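Local coordinates for amine Dehydrogenase (Pseudomonas putida, PDB 1JMX), which carries two covalently bound c-type hemes and probably transfers electrons as the heme-bearing subunit of a quinohemoprotein amine dehydrogenase, at residues F125-W130 with R142-I147; D76-A81 with E90-Q95. All blocks are in the same frame, centred on the assembly; numbering follows the deposited sequence.

From the N terminus, interaction 2 comes first: after helix 54-67, residues 76-81 meet residues 90-95 and close a loop of eight residues that has neither helix nor strand. The chain then enters helix 94-100, passes the heme attachment residues Cys100 and Cys103 and the ligand His104, and reaches helix 116-129, whose end carries the second ligand, His126. Interaction 1 closes there, as residues 125-130 face residues 142-147 across an eleven-residue irregular loop. The two contacts follow in series, neither nesting nor crossing, with centres about 22 Å apart. Interaction 1 joins helix 116-129 to helix 144-159, on which Gln95 of interaction 2 also packs; all four segments lie in the heme-binding region.

Interaction 1: residues F125-W130 with R142-I147; sequences FHLGQW and RDWLPI. With HEC (heme c), chain E.
Leu127 and the heme flank the indole of Trp144, both obliquely: Leu127 CG lies 4.4 Å from Trp144 CZ3, and heme CBB, the methyl of a thioether-bearing arm, lies 4.0 Å from Trp144 CZ2. The second indole, Trp130, is sandwiched. One face receives CG of its neighbour Gln129 and the other the heme methyl CMD, each offset toward the rim, and its six-membered ring reaches inward until Trp130 CH2 is 3.4 Å from heme C2D. The His126 imidazole has heme C4B over one face and heme CHD at its edge, in plane. His126 CG lies beside the backbone N and anti to the carbonyl carbon (chi1 -80°), which turns NE2 to the metal; His126 NE2 binds the heme iron at 2.1 Å. The two helices meet through leucines. Leu127 CD1 packs 3.8 Å from Leu145 CD2, the side chains crossing at about a right angle, and Val123 of helix 116-129 also touches Trp144 and Leu145. Trp130 NE1 is hydrogen-bonded to an acidic side chain of a neighbouring protein chain, so an alanine here would probably leave that acid without its indole partner and strip the cover from heme CMD and C2D. His104 supplies the other axial nitrogen, giving the bis-histidine ligation familiar from multiheme cytochromes. Held at NE2 by iron and at ND1 by Leu122 O, the imidazole has little freedom to turn; with both axial positions filled by histidine, the iron is consistent with electron transfer rather than substrate binding.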
# COMPACT_ATOMS: atom_id res chain seq x y z
N PHE A 125 17.43 7.95 -1.53
CA PHE A 125 17.01 6.87 -2.42
C PHE A 125 15.50 6.88 -2.63
O PHE A 125 15.03 6.64 -3.73
CB PHE A 125 17.42 5.50 -1.87
CG PHE A 125 16.63 4.35 -2.45
CD1 PHE A 125 15.63 3.73 -1.71
CD2 PHE A 125 16.85 3.92 -3.76
CE1 PHE A 125 14.86 2.72 -2.26
CE2 PHE A 125 16.08 2.91 -4.32
CZ PHE A 125 15.08 2.31 -3.57
N HIS A 126 14.74 7.12 -1.56
CA HIS A 126 13.29 7.15 -1.65
C HIS A 126 12.79 8.23 -2.60
O HIS A 126 12.08 7.93 -3.55
CB HIS A 126 12.66 7.33 -0.27
CG HIS A 126 12.60 6.07 0.53
ND1 HIS A 126 13.67 5.54 1.22
CD2 HIS A 126 11.58 5.20 0.69
CE1 HIS A 126 13.27 4.39 1.75
NE2 HIS A 126 12.02 4.15 1.46
N LEU A 127 13.17 9.47 -2.33
CA LEU A 127 12.75 10.59 -3.16
C LEU A 127 13.35 10.48 -4.57
O LEU A 127 12.78 10.98 -5.53
CB LEU A 127 13.17 11.93 -2.52
CG LEU A 127 12.20 13.11 -2.59
CD1 LEU A 127 12.97 14.38 -2.33
CD2 LEU A 127 11.49 13.21 -3.93
N GLY A 128 14.49 9.80 -4.68
CA GLY A 128 15.13 9.63 -5.98
C GLY A 128 14.47 8.57 -6.84
O GLY A 128 14.27 8.78 -8.03
N GLN A 129 14.13 7.44 -6.22
CA GLN A 129 13.48 6.32 -6.90
C GLN A 129 12.00 6.60 -7.18
O GLN A 129 11.46 6.15 -8.19
CB GLN A 129 13.64 5.05 -6.06
CG GLN A 129 13.26 3.76 -6.79
CD GLN A 129 14.19 3.45 -7.95
OE1 GLN A 129 15.30 3.97 -8.02
NE2 GLN A 129 13.73 2.61 -8.87
N TRP A 130 11.35 7.32 -6.27
CA TRP A 130 9.94 7.67 -6.41
C TRP A 130 9.78 9.18 -6.27
O TRP A 130 9.47 9.67 -5.19
CB TRP A 130 9.09 6.94 -5.36
CG TRP A 130 9.23 5.47 -5.46
CD1 TRP A 130 8.79 4.68 -6.47
CD2 TRP A 130 9.97 4.62 -4.57
NE1 TRP A 130 9.23 3.39 -6.29
CE2 TRP A 130 9.96 3.32 -5.13
CE3 TRP A 130 10.65 4.83 -3.37
CZ2 TRP A 130 10.60 2.24 -4.53
CZ3 TRP A 130 11.30 3.75 -2.77
CH2 TRP A 130 11.27 2.47 -3.36
N ARG A 142 4.01 19.78 3.64
CA ARG A 142 5.19 20.19 4.39
C ARG A 142 6.44 20.14 3.50
O ARG A 142 6.38 19.67 2.37
CB ARG A 142 5.37 19.24 5.58
CG ARG A 142 5.75 17.82 5.17
CD ARG A 142 5.53 16.81 6.29
NE ARG A 142 4.11 16.52 6.47
CZ ARG A 142 3.62 15.64 7.35
NH1 ARG A 142 4.44 14.96 8.13
NH2 ARG A 142 2.32 15.45 7.42
N ASP A 143 7.54 20.68 3.99
CA ASP A 143 8.81 20.64 3.26
C ASP A 143 9.36 19.25 3.61
O ASP A 143 10.13 19.11 4.56
CB ASP A 143 9.76 21.73 3.75
CG ASP A 143 9.25 23.12 3.46
OD1 ASP A 143 8.54 23.30 2.45
OD2 ASP A 143 9.57 24.04 4.24
N TRP A 144 8.91 18.25 2.88
CA TRP A 144 9.29 16.87 3.13
C TRP A 144 10.78 16.55 3.24
O TRP A 144 11.21 15.97 4.23
CB TRP A 144 8.63 15.93 2.12
CG TRP A 144 8.61 14.52 2.59
CD1 TRP A 144 7.65 13.93 3.36
CD2 TRP A 144 9.64 13.53 2.41
NE1 TRP A 144 8.02 12.65 3.68
CE2 TRP A 144 9.23 12.38 3.11
CE3 TRP A 144 10.86 13.52 1.72
CZ2 TRP A 144 10.01 11.22 3.15
CZ3 TRP A 144 11.63 12.36 1.75
CH2 TRP A 144 11.20 11.23 2.46
N LEU A 145 11.56 16.93 2.23
CA LEU A 145 12.99 16.64 2.24
C LEU A 145 13.76 17.23 3.45
O LEU A 145 14.44 16.50 4.16
CB LEU A 145 13.63 17.00 0.90
CG LEU A 145 15.07 16.56 0.61
CD1 LEU A 145 15.23 15.05 0.84
CD2 LEU A 145 15.41 16.94 -0.82
N PRO A 146 13.63 18.55 3.70
CA PRO A 146 14.32 19.19 4.84
C PRO A 146 13.97 18.55 6.19
O PRO A 146 14.84 18.33 7.04
CB PRO A 146 13.82 20.63 4.76
CG PRO A 146 13.67 20.84 3.30
CD PRO A 146 12.98 19.58 2.86
N ILE A 147 12.68 18.28 6.39
CA ILE A 147 12.18 17.66 7.61
C ILE A 147 12.75 16.25 7.77
O ILE A 147 13.20 15.86 8.85
CB ILE A 147 10.61 17.60 7.58
CG1 ILE A 147 10.02 18.99 7.77
CG2 ILE A 147 10.07 16.64 8.62
CD1 ILE A 147 8.54 19.06 7.48
FE HEC E . 10.53 3.07 2.57
CHA HEC E . 11.81 0.25 1.31
CHB HEC E . 12.76 2.89 5.10
CHC HEC E . 9.39 6.02 3.77
CHD HEC E . 8.31 3.25 -0.03
NA HEC E . 11.95 1.83 3.10
C1A HEC E . 12.35 0.70 2.47
C2A HEC E . 13.42 0.05 3.16
C3A HEC E . 13.68 0.79 4.24
C4A HEC E . 12.77 1.90 4.19
CMA HEC E . 14.73 0.51 5.30
CAA HEC E . 14.11 -1.22 2.72
CBA HEC E . 15.53 -0.78 2.35
CGA HEC E . 16.46 -1.85 1.84
O1A HEC E . 16.09 -3.00 1.71
O2A HEC E . 17.59 -1.51 1.55
NB HEC E . 10.97 4.20 4.10
C1B HEC E . 11.94 3.99 5.07
C2B HEC E . 12.03 5.03 6.04
C3B HEC E . 11.09 5.95 5.65
C4B HEC E . 10.42 5.42 4.46
CMB HEC E . 13.00 5.10 7.23
CAB HEC E . 10.87 7.26 6.39
CBB HEC E . 11.42 8.51 5.70
NC HEC E . 9.13 4.34 2.00
C1C HEC E . 8.77 5.52 2.63
C2C HEC E . 7.70 6.18 1.95
C3C HEC E . 7.38 5.41 0.91
C4C HEC E . 8.28 4.27 0.91
CMC HEC E . 7.06 7.50 2.38
CAC HEC E . 6.18 5.69 0.02
CBC HEC E . 6.32 6.57 -1.21
ND HEC E . 10.14 1.99 0.97
C1D HEC E . 9.20 2.18 -0.01
C2D HEC E . 9.27 1.13 -1.03
C3D HEC E . 10.29 0.31 -0.60
C4D HEC E . 10.78 0.85 0.61
CMD HEC E . 8.39 1.00 -2.27
CAD HEC E . 10.90 -0.97 -1.19
CBD HEC E . 10.27 -1.53 -2.42
CGD HEC E . 9.28 -2.59 -2.08
O1D HEC E . 8.74 -2.56 -0.95
O2D HEC E . 9.02 -3.47 -2.93

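Interaction 2: residues D76-A81 with E90-Q95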
# COMPACT_ATOMS: atom_id res chain seq x y z
N ASP A 76 12.21 -6.83 19.57
CA ASP A 76 11.10 -6.77 20.53
C ASP A 76 10.00 -5.80 20.13
O ASP A 76 10.24 -4.60 19.98
CB ASP A 76 11.61 -6.37 21.92
CG ASP A 76 12.25 -7.53 22.67
OD1 ASP A 76 12.31 -8.66 22.14
OD2 ASP A 76 12.69 -7.29 23.82
N GLY A 77 8.79 -6.33 19.97
CA GLY A 77 7.66 -5.50 19.60
C GLY A 77 7.37 -5.32 18.12
O GLY A 77 6.32 -4.80 17.76
N VAL A 78 8.30 -5.72 17.26
CA VAL A 78 8.10 -5.59 15.82
C VAL A 78 8.25 -6.92 15.07
O VAL A 78 8.37 -6.95 13.85
CB VAL A 78 9.01 -4.47 15.18
CG1 VAL A 78 8.48 -3.09 15.54
CG2 VAL A 78 10.45 -4.59 15.65
N ARG A 79 8.16 -8.03 15.81
CA ARG A 79 8.28 -9.35 15.21
C ARG A 79 7.08 -9.74 14.35
O ARG A 79 7.18 -10.64 13.52
CB ARG A 79 8.58 -10.41 16.28
CG ARG A 79 9.91 -10.19 17.00
CD ARG A 79 10.32 -11.42 17.81
NE ARG A 79 10.49 -12.60 16.96
CZ ARG A 79 11.58 -12.86 16.25
NH1 ARG A 79 12.63 -12.05 16.31
NH2 ARG A 79 11.61 -13.90 15.43
N TYR A 80 5.96 -9.05 14.52
CA TYR A 80 4.75 -9.32 13.75
C TYR A 80 4.95 -9.16 12.25
O TYR A 80 4.24 -9.76 11.45
CB TYR A 80 3.59 -8.41 14.20
CG TYR A 80 3.85 -6.92 14.10
CD1 TYR A 80 4.32 -6.21 15.20
CD2 TYR A 80 3.65 -6.23 12.90
CE1 TYR A 80 4.58 -4.84 15.12
CE2 TYR A 80 3.91 -4.85 12.80
CZ TYR A 80 4.38 -4.17 13.92
OH TYR A 80 4.66 -2.83 13.85
N ALA A 81 5.93 -8.33 11.87
CA ALA A 81 6.24 -8.08 10.46
C ALA A 81 6.83 -9.33 9.80
O ALA A 81 6.42 -9.71 8.70
CB ALA A 81 7.21 -6.90 10.32
N GLU A 90 -0.33 -0.87 13.79
CA GLU A 90 0.92 -0.34 14.31
C GLU A 90 0.77 0.86 15.24
O GLU A 90 -0.10 1.70 15.05
CB GLU A 90 1.87 0.02 13.17
CG GLU A 90 2.23 -1.15 12.31
CD GLU A 90 3.37 -0.84 11.38
OE1 GLU A 90 3.24 0.11 10.59
OE2 GLU A 90 4.40 -1.53 11.46
N GLN A 91 1.65 0.91 16.24
CA GLN A 91 1.66 1.99 17.21
C GLN A 91 3.05 2.64 17.34
O GLN A 91 3.83 2.29 18.23
CB GLN A 91 1.16 1.52 18.59
CG GLN A 91 -0.37 1.40 18.71
CD GLN A 91 -1.14 2.68 18.31
OE1 GLN A 91 -0.84 3.80 18.78
NE2 GLN A 91 -2.14 2.50 17.45
N PHE A 92 3.36 3.53 16.41
CA PHE A 92 4.62 4.28 16.40
C PHE A 92 4.24 5.74 16.57
O PHE A 92 3.06 6.09 16.46
CB PHE A 92 5.35 4.13 15.06
CG PHE A 92 5.95 2.77 14.83
CD1 PHE A 92 7.18 2.44 15.38
CD2 PHE A 92 5.30 1.83 14.05
CE1 PHE A 92 7.76 1.20 15.14
CE2 PHE A 92 5.86 0.58 13.80
CZ PHE A 92 7.10 0.26 14.35
N ASP A 93 5.22 6.60 16.84
CA ASP A 93 4.97 8.03 16.99
C ASP A 93 4.51 8.60 15.64
O ASP A 93 4.80 8.03 14.59
CB ASP A 93 6.23 8.74 17.50
CG ASP A 93 7.45 8.49 16.64
OD1 ASP A 93 7.86 7.32 16.52
OD2 ASP A 93 8.00 9.47 16.09
N THR A 94 3.81 9.73 15.66
CA THR A 94 3.28 10.33 14.43
C THR A 94 4.33 10.70 13.40
O THR A 94 4.12 10.50 12.21
CB THR A 94 2.38 11.58 14.70
OG1 THR A 94 3.14 12.60 15.36
CG2 THR A 94 1.19 11.21 15.57
N GLN A 95 5.47 11.22 13.84
CA GLN A 95 6.52 11.61 12.91
C GLN A 95 6.99 10.43 12.07
O GLN A 95 7.10 10.54 10.85
CB GLN A 95 7.69 12.23 13.66
CG GLN A 95 8.76 12.75 12.75
CD GLN A 95 10.00 13.10 13.50
OE1 GLN A 95 10.40 14.26 13.53
NE2 GLN A 95 10.62 12.11 14.13
O HOH W 1 4.08 -1.13 16.40
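Tyr80 reaches across to Glu90 and ends in a hydrogen bond. From CB the chain turns into the crowded position, CG between the backbone N and the carbonyl carbon (chi1 58°), and this aims the ring at residues 90-92. Along one edge, Tyr80 CE2 runs 3.6 Å from Glu90 OE2, which stays near the ring plane. At the tip, Tyr80 OH donates to Glu90 OE2 at 2.7 Å. It meets that oxygen on the anti side, 20° out of the carboxylate plane. Ring and carboxylate stand almost perpendicular, at 87°. The same hydroxyl touches Phe92 CE2 at 3.6 Å. It also accepts from a water, Tyr80 OH to water O 3.1 Å, which in turn takes the backbone N-H of Gln91. Beside this polar group, Val78 CG1 packs 3.8 Å from Phe92 CZ, the two side chains crossing at about a right angle.

Two backbone N-H groups also hold Glu90: OE1 accepts from Gly106 N, and OE2, already taken by Tyr80, from Ala107 N. These N-H groups, at the start of helix 107-110, would probably favour its negative charge. Residues 78-81 form a type I beta turn. Asp93 sits at the N-cap of helix 94-100, which leads into the Cys-X-X-Cys-His sequence characteristic of c-type cytochromes: Cys100, Cys103 and the axial ligand His104. Glu90 thus ties the Tyr80 turn to the backbone just beyond this heme attachment site.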